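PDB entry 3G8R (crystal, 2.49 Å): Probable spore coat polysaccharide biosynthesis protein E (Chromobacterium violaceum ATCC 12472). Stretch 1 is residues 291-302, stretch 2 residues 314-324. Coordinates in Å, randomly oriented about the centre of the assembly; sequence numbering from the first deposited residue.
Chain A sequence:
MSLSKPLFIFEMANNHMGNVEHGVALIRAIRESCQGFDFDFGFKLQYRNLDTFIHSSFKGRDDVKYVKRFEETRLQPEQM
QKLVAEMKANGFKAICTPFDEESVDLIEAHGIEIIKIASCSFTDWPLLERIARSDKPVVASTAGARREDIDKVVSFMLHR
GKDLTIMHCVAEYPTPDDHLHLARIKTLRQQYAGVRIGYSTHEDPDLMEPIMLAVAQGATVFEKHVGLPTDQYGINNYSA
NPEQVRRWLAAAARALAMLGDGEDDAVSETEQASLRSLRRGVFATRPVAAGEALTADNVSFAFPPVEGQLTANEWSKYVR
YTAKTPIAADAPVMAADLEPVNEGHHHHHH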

# COMPACT_ATOMS: atom_id res chain seq x y z
N GLY A 291 23.61 -41.30 28.19
CA GLY A 291 22.30 -41.63 28.74
C GLY A 291 21.84 -40.76 29.90
O GLY A 291 20.79 -41.05 30.48
N GLU A 292 22.61 -39.73 30.27
CA GLU A 292 22.10 -38.67 31.15
C GLU A 292 21.13 -37.81 30.38
O GLU A 292 21.37 -37.47 29.21
CB GLU A 292 23.21 -37.77 31.69
CG GLU A 292 23.86 -38.24 32.98
CD GLU A 292 24.37 -37.08 33.85
OE1 GLU A 292 25.60 -37.04 34.12
OE2 GLU A 292 23.55 -36.21 34.27
N ALA A 293 20.03 -37.45 31.02
CA ALA A 293 19.10 -36.50 30.43
C ALA A 293 19.60 -35.07 30.64
O ALA A 293 20.22 -34.75 31.65
CB ALA A 293 17.68 -36.66 30.99
N LEU A 294 19.31 -34.22 29.66
CA LEU A 294 19.73 -32.85 29.68
C LEU A 294 18.73 -32.01 30.43
O LEU A 294 17.56 -32.02 30.08
CB LEU A 294 19.80 -32.37 28.25
CG LEU A 294 21.17 -32.05 27.65
CD1 LEU A 294 22.28 -33.00 28.02
CD2 LEU A 294 21.01 -31.98 26.16
N THR A 295 19.15 -31.30 31.47
CA THR A 295 18.18 -30.50 32.25
C THR A 295 18.58 -29.02 32.46
O THR A 295 19.63 -28.55 32.00
CB THR A 295 17.84 -31.18 33.60
OG1 THR A 295 19.02 -31.25 34.41
CG2 THR A 295 17.33 -32.61 33.39
N ALA A 296 17.72 -28.27 33.15
CA ALA A 296 18.01 -26.87 33.49
C ALA A 296 19.32 -26.69 34.30
O ALA A 296 20.01 -25.68 34.16
CB ALA A 296 16.82 -26.21 34.22
N ASP A 297 19.62 -27.66 35.16
CA ASP A 297 20.94 -27.76 35.76
C ASP A 297 21.65 -28.62 34.74
O ASP A 297 21.00 -29.42 34.10
CB ASP A 297 20.87 -28.48 37.10
CG ASP A 297 19.50 -28.33 37.78
OD1 ASP A 297 19.21 -27.24 38.36
OD2 ASP A 297 18.72 -29.30 37.75
N ASN A 298 22.94 -28.44 34.54
CA ASN A 298 23.68 -29.14 33.46
C ASN A 298 23.78 -28.47 32.07
O ASN A 298 24.80 -28.66 31.40
CB ASN A 298 23.43 -30.68 33.41
CG ASN A 298 22.40 -31.11 32.39
OD1 ASN A 298 21.76 -30.29 31.74
ND2 ASN A 298 22.21 -32.43 32.25
N VAL A 299 22.76 -27.70 31.63
CA VAL A 299 22.92 -26.81 30.47
C VAL A 299 22.69 -25.34 30.78
O VAL A 299 21.98 -24.99 31.71
CB VAL A 299 21.92 -27.08 29.35
CG1 VAL A 299 21.90 -28.53 28.95
CG2 VAL A 299 20.54 -26.60 29.77
N SER A 300 23.24 -24.48 29.93
CA SER A 300 22.99 -23.06 29.94
C SER A 300 22.97 -22.51 28.50
O SER A 300 23.41 -23.16 27.57
CB SER A 300 24.06 -22.34 30.77
OG SER A 300 25.32 -22.28 30.10
N PHE A 301 22.45 -21.31 28.33
CA PHE A 301 22.36 -20.75 27.01
C PHE A 301 23.30 -19.59 26.88
O PHE A 301 23.44 -18.81 27.81
CB PHE A 301 20.93 -20.31 26.71
CG PHE A 301 19.93 -21.33 27.07
CD1 PHE A 301 19.92 -22.57 26.43
CD2 PHE A 301 19.03 -21.10 28.07
CE1 PHE A 301 19.00 -23.54 26.78
CE2 PHE A 301 18.13 -22.06 28.43
CZ PHE A 301 18.10 -23.28 27.77
N ALA A 302 23.92 -19.45 25.73
CA ALA A 302 24.92 -18.43 25.54
C ALA A 302 25.21 -18.41 24.09
O ALA A 302 24.98 -19.39 23.40
CB ALA A 302 26.15 -18.78 26.31
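Stretch 2 314-324: EWSKYVRYTAK

Stretch 2 runs antiparallel to the start of stretch 1: the CA pairings Gly291–Ala323, Ala293–Thr322 and Thr295–Val319 fall in one sequence as the other rises. Residues 321-323 are strand, and a single beta bridge, Ala293 with Thr322, brings their CA atoms to 4.1 Å. Farther on, where residues 299-302 form a strand of their own, the backbones separate, with Phe301 CA 9.5 Å from Trp315 CA, and side chains carry the contact.

At Gly291, whose phi of 65° favours glycine, the backbone N donates to Ala323 O at a very short 2.5 Å, with an N-H...O angle of 159°. Glu292 returns the bond through its carbonyl: Ala323 N reaches Glu292 O at 2.9 Å and 166°, while Thr322 CA lies 3.3 Å from the same Glu292 O in a CA-H...O contact. Ala293 sets its CB 3.9 Å from Val319 CG1, and its CA is 3.6 Å from Tyr321 O. That carbonyl is the acceptor for the next residue, since Leu294 N lies 3.0 Å from Tyr321 O at 167°.

Leu294 also turns the contact toward Trp315. Its CA-to-CB bond points toward stretch 2, and Leu294 CB packs 3.7 Å from Trp315 CH2. Thr295 points its CB away, but its carbonyl carbon C comes within 4.1 Å of Trp315 CZ2, at the indole edge. The intervening turn folds on itself: Thr295 N donates to Asn298 OD1 at 2.8 Å, and Val299 N to Thr295 O at 3.3 Å. Val299 then points back toward stretch 2, its CG2 3.8 Å from Trp315 CZ2 in an off-centre CH-pi contact. Finally, Phe301 directs its ring edge at the indole face, with Phe301 CZ 3.3 Å from Trp315 CD1 and the ring planes at 65°.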

# COMPACT_ATOMS: atom_id res chain seq x y z
N GLU A 314 15.61 -24.50 20.25
CA GLU A 314 15.23 -25.91 20.15
C GLU A 314 15.05 -26.53 21.53
O GLU A 314 14.75 -27.72 21.65
CB GLU A 314 16.25 -26.69 19.33
CG GLU A 314 16.57 -26.07 17.98
CD GLU A 314 17.87 -26.61 17.38
OE1 GLU A 314 17.80 -27.71 16.77
OE2 GLU A 314 18.96 -25.97 17.51
N TRP A 315 15.24 -25.71 22.57
CA TRP A 315 15.17 -26.18 23.95
C TRP A 315 13.73 -26.20 24.36
O TRP A 315 12.93 -25.62 23.67
CB TRP A 315 15.96 -25.27 24.88
CG TRP A 315 16.11 -25.86 26.24
CD1 TRP A 315 15.56 -25.39 27.40
CD2 TRP A 315 16.84 -27.03 26.59
NE1 TRP A 315 15.90 -26.20 28.46
CE2 TRP A 315 16.70 -27.21 27.99
CE3 TRP A 315 17.61 -27.96 25.86
CZ2 TRP A 315 17.29 -28.27 28.67
CZ3 TRP A 315 18.19 -29.02 26.53
CH2 TRP A 315 18.04 -29.16 27.93
N SER A 316 13.40 -26.88 25.46
CA SER A 316 12.00 -27.08 25.79
C SER A 316 11.55 -27.01 27.25
O SER A 316 10.36 -26.84 27.49
CB SER A 316 11.50 -28.37 25.15
OG SER A 316 10.56 -29.05 25.98
N LYS A 317 12.42 -27.12 28.24
CA LYS A 317 11.94 -26.99 29.65
C LYS A 317 11.35 -28.26 30.23
O LYS A 317 11.50 -28.51 31.44
CB LYS A 317 10.95 -25.83 29.82
CG LYS A 317 9.83 -26.03 30.81
CD LYS A 317 8.76 -25.00 30.52
CE LYS A 317 7.41 -25.44 30.96
NZ LYS A 317 6.46 -24.47 30.40
N TYR A 318 10.67 -29.04 29.38
CA TYR A 318 10.46 -30.47 29.63
C TYR A 318 11.66 -31.30 29.11
O TYR A 318 12.47 -30.81 28.33
CB TYR A 318 9.13 -30.98 29.02
CG TYR A 318 7.91 -30.17 29.43
CD1 TYR A 318 7.39 -30.22 30.74
CD2 TYR A 318 7.26 -29.37 28.50
CE1 TYR A 318 6.27 -29.46 31.09
CE2 TYR A 318 6.14 -28.61 28.84
CZ TYR A 318 5.65 -28.65 30.13
OH TYR A 318 4.54 -27.88 30.42
N VAL A 319 11.76 -32.54 29.57
CA VAL A 319 12.90 -33.40 29.21
C VAL A 319 12.75 -34.00 27.81
O VAL A 319 11.91 -34.89 27.61
CB VAL A 319 13.07 -34.52 30.25
CG1 VAL A 319 14.18 -35.45 29.84
CG2 VAL A 319 13.34 -33.94 31.61
N ARG A 320 13.55 -33.52 26.86
CA ARG A 320 13.45 -33.97 25.47
C ARG A 320 14.63 -34.81 24.98
O ARG A 320 14.44 -35.66 24.11
CB ARG A 320 13.28 -32.79 24.54
CG ARG A 320 12.15 -31.85 24.91
CD ARG A 320 10.81 -32.31 24.38
NE ARG A 320 10.11 -33.13 25.37
CZ ARG A 320 8.91 -32.86 25.88
NH1 ARG A 320 8.22 -31.78 25.49
NH2 ARG A 320 8.39 -33.70 26.79
N TYR A 321 15.82 -34.60 25.54
CA TYR A 321 17.03 -35.27 25.05
C TYR A 321 17.89 -35.91 26.11
O TYR A 321 18.10 -35.37 27.20
CB TYR A 321 17.92 -34.31 24.27
CG TYR A 321 17.22 -33.40 23.27
CD1 TYR A 321 17.06 -33.77 21.93
CD2 TYR A 321 16.77 -32.14 23.67
CE1 TYR A 321 16.42 -32.90 21.01
CE2 TYR A 321 16.14 -31.27 22.77
CZ TYR A 321 15.97 -31.64 21.45
OH TYR A 321 15.33 -30.73 20.61
N THR A 322 18.43 -37.08 25.76
CA THR A 322 19.51 -37.70 26.51
C THR A 322 20.76 -37.66 25.66
O THR A 322 20.69 -37.68 24.43
CB THR A 322 19.21 -39.17 26.84
OG1 THR A 322 18.75 -39.83 25.65
CG2 THR A 322 18.16 -39.28 27.94
N ALA A 323 21.90 -37.60 26.33
CA ALA A 323 23.19 -37.67 25.66
C ALA A 323 23.54 -39.12 25.25
O ALA A 323 23.69 -39.98 26.11
CB ALA A 323 24.27 -37.09 26.59
N LYS A 324 23.65 -39.36 23.94
CA LYS A 324 24.13 -40.64 23.41
C LYS A 324 25.55 -40.90 23.83
O LYS A 324 25.87 -42.04 24.15
CB LYS A 324 24.09 -40.71 21.87
CG LYS A 324 22.73 -40.46 21.23
CD LYS A 324 22.62 -41.11 19.84
CE LYS A 324 22.58 -40.09 18.67
NZ LYS A 324 23.84 -40.12 17.85